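Local coordinates for tRNA dimethylallyltransferase (Staphylococcus epidermidis ATCC 12228, PDB 3D3Q), which probably catalyses the transfer of a dimethylallyl group from dimethylallyl diphosphate to adenine 37 of tRNAs that read codons beginning with uridine, at residues Ile25-Lys30 with Val98-Gly103. Residues are numbered along the deposited sequence; the frame is centred on the assembly and turned at random.
Sequences IEVAKK and VPIIAG
Ile100 lays the end of its side chain over Ala28 on helix 20-30, the helix that starts at the end of the P-loop in this P-loop NTPase fold. The contact illustrates how such a domain seats its first helix on the parallel sheet: strand 98-102 runs between strands 33-37 and 8-13, and one branched residue from this inner strand reaches the helix. The work falls to a single methyl group. Ile100 CD1 lies 3.7 Å from Ala28 CA and 3.8 Å from Ala28 CB, touching backbone and side chain alike, and its approach to Val27 CG1 is looser, at 4.4 Å. With chi1 at -50°, Ile100 puts CG1 on the side of its own backbone N and opposite its carbonyl carbon, and the extended second torsion (157°) carries CD1 onward to the helix. The short side chain of Ala28 leaves CD1 able to reach the backbone CA. Across the two segments, the CA atoms of Ala28 and Ile100 are the nearest pair, 7.4 Å apart. No hydrogen bond joins the two segments; the contact is apolar and buried. Neighbours extend it: Ile10 packs against Ile100 from strand 8-13, Ile62 meets Ala28, and Leu304 and Ile307 of helix 300-314 touch Val27. Within the helix, Lys29 NZ forms a salt bridge with Glu26 OE2 at 3.6 Å.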
ATOM      1  N   ILE A  25       7.645   7.663  10.590  1.00 33.62           N
ATOM      2  CA  ILE A  25       8.131   8.671  11.501  1.00 33.95           C
ATOM      3  C   ILE A  25       9.546   8.338  11.993  1.00 35.37           C
ATOM      4  O   ILE A  25      10.415   9.220  12.053  1.00 35.34           O
ATOM      5  CB  ILE A  25       7.145   8.835  12.680  1.00 32.96           C
ATOM      6  CG1 ILE A  25       5.798   9.312  12.129  1.00 30.36           C
ATOM      7  CG2 ILE A  25       7.679   9.811  13.700  1.00 31.35           C
ATOM      8  CD1 ILE A  25       4.778   9.631  13.172  1.00 28.44           C
ATOM      9  N   GLU A  26       9.797   7.072  12.321  1.00 36.42           N
ATOM     10  CA  GLU A  26      11.126   6.655  12.792  1.00 38.00           C
ATOM     11  C   GLU A  26      12.201   6.931  11.738  1.00 37.34           C
ATOM     12  O   GLU A  26      13.312   7.345  12.072  1.00 37.59           O
ATOM     13  CB  GLU A  26      11.120   5.163  13.166  1.00 39.45           C
ATOM     14  CG  GLU A  26      10.301   4.854  14.429  1.00 44.45           C
ATOM     15  CD  GLU A  26      10.847   5.533  15.697  1.00 47.76           C
ATOM     16  OE1 GLU A  26      11.896   5.079  16.229  1.00 48.13           O
ATOM     17  OE2 GLU A  26      10.230   6.533  16.155  1.00 48.16           O
ATOM     18  N   VAL A  27      11.860   6.698  10.471  1.00 36.34           N
ATOM     19  CA  VAL A  27      12.779   6.945   9.367  1.00 34.75           C
ATOM     20  C   VAL A  27      12.938   8.453   9.210  1.00 35.06           C
ATOM     21  O   VAL A  27      14.024   8.952   8.947  1.00 34.96           O
ATOM     22  CB  VAL A  27      12.234   6.373   8.061  1.00 31.86           C
ATOM     23  CG1 VAL A  27      13.121   6.766   6.913  1.00 29.36           C
ATOM     24  CG2 VAL A  27      12.133   4.881   8.172  1.00 31.53           C
ATOM     25  N   ALA A  28      11.836   9.169   9.386  1.00 35.66           N
ATOM     26  CA  ALA A  28      11.831  10.608   9.269  1.00 36.34           C
ATOM     27  C   ALA A  28      12.694  11.234  10.348  1.00 38.34           C
ATOM     28  O   ALA A  28      13.322  12.274  10.132  1.00 39.44           O
ATOM     29  CB  ALA A  28      10.421  11.130   9.368  1.00 36.23           C
ATOM     30  N   LYS A  29      12.732  10.608  11.517  1.00 39.77           N
ATOM     31  CA  LYS A  29      13.535  11.132  12.611  1.00 40.39           C
ATOM     32  C   LYS A  29      15.006  10.771  12.495  1.00 40.52           C
ATOM     33  O   LYS A  29      15.842  11.476  13.038  1.00 41.59           O
ATOM     34  CB  LYS A  29      13.010  10.636  13.958  1.00 40.53           C
ATOM     35  CG  LYS A  29      11.706  11.274  14.402  1.00 41.23           C
ATOM     36  CD  LYS A  29      11.505  11.114  15.914  1.00 44.42           C
ATOM     37  CE  LYS A  29      11.502   9.638  16.356  1.00 44.59           C
ATOM     38  NZ  LYS A  29      11.367   9.466  17.839  1.00 43.59           N
ATOM     39  N   LYS A  30      15.330   9.685  11.802  1.00 40.21           N
ATOM     40  CA  LYS A  30      16.724   9.300  11.677  1.00 41.59           C
ATOM     41  C   LYS A  30      17.378   9.944  10.453  1.00 43.51           C
ATOM     42  O   LYS A  30      18.600  10.002  10.370  1.00 43.62           O
ATOM     43  CB  LYS A  30      16.850   7.770  11.614  1.00 42.72           C
ATOM     44  CG  LYS A  30      18.262   7.221  11.793  1.00 43.38           C
ATOM     45  CD  LYS A  30      18.261   5.702  11.694  1.00 45.84           C
ATOM     46  CE  LYS A  30      19.608   5.100  12.077  1.00 47.92           C
ATOM     47  NZ  LYS A  30      19.537   3.604  12.145  1.00 50.92           N
ATOM     48  N   VAL A  98      14.542  14.691   3.211  1.00 38.99           N
ATOM     49  CA  VAL A  98      14.202  13.440   2.561  1.00 36.53           C
ATOM     50  C   VAL A  98      12.715  13.230   2.438  1.00 37.14           C
ATOM     51  O   VAL A  98      12.036  12.931   3.425  1.00 36.62           O
ATOM     52  CB  VAL A  98      14.773  12.251   3.325  1.00 35.74           C
ATOM     53  CG1 VAL A  98      14.385  10.960   2.627  1.00 34.97           C
ATOM     54  CG2 VAL A  98      16.272  12.386   3.424  1.00 34.69           C
ATOM     55  N   PRO A  99      12.183  13.376   1.217  1.00 36.43           N
ATOM     56  CA  PRO A  99      10.754  13.191   0.976  1.00 35.92           C
ATOM     57  C   PRO A  99      10.344  11.725   1.211  1.00 36.90           C
ATOM     58  O   PRO A  99      10.899  10.800   0.597  1.00 36.32           O
ATOM     59  CB  PRO A  99      10.601  13.623  -0.472  1.00 35.09           C
ATOM     60  CG  PRO A  99      11.886  13.172  -1.069  1.00 35.11           C
ATOM     61  CD  PRO A  99      12.904  13.591  -0.045  1.00 35.83           C
ATOM     62  N   ILE A 100       9.363  11.525   2.096  1.00 35.85           N
ATOM     63  CA  ILE A 100       8.875  10.189   2.457  1.00 34.09           C
ATOM     64  C   ILE A 100       7.359  10.143   2.331  1.00 34.92           C
ATOM     65  O   ILE A 100       6.660  10.987   2.887  1.00 35.54           O
ATOM     66  CB  ILE A 100       9.206   9.859   3.934  1.00 33.56           C
ATOM     67  CG1 ILE A 100      10.685  10.122   4.221  1.00 33.93           C
ATOM     68  CG2 ILE A 100       8.883   8.432   4.222  1.00 30.85           C
ATOM     69  CD1 ILE A 100      10.969  10.356   5.682  1.00 33.77           C
ATOM     70  N   ILE A 101       6.848   9.164   1.600  1.00 35.33           N
ATOM     71  CA  ILE A 101       5.408   9.028   1.471  1.00 35.38           C
ATOM     72  C   ILE A 101       4.977   7.784   2.252  1.00 35.55           C
ATOM     73  O   ILE A 101       5.497   6.688   2.061  1.00 34.79           O
ATOM     74  CB  ILE A 101       4.959   8.934  -0.007  1.00 34.99           C
ATOM     75  CG1 ILE A 101       5.725   7.831  -0.717  1.00 36.58           C
ATOM     76  CG2 ILE A 101       5.191  10.265  -0.695  1.00 34.45           C
ATOM     77  CD1 ILE A 101       5.420   7.754  -2.185  1.00 39.07           C
ATOM     78  N   ALA A 102       4.039   7.997   3.166  1.00 35.59           N
ATOM     79  CA  ALA A 102       3.512   6.956   4.011  1.00 34.62           C
ATOM     80  C   ALA A 102       2.141   6.594   3.499  1.00 36.25           C
ATOM     81  O   ALA A 102       1.323   7.471   3.205  1.00 36.56           O
ATOM     82  CB  ALA A 102       3.415   7.445   5.425  1.00 31.84           C
ATOM     83  N   GLY A 103       1.902   5.294   3.371  1.00 36.86           N
ATOM     84  CA  GLY A 103       0.608   4.816   2.913  1.00 34.82           C
ATOM     85  C   GLY A 103       0.383   4.957   1.430  1.00 34.11           C
ATOM     86  O   GLY A 103       1.318   5.188   0.666  1.00 34.68           O
TER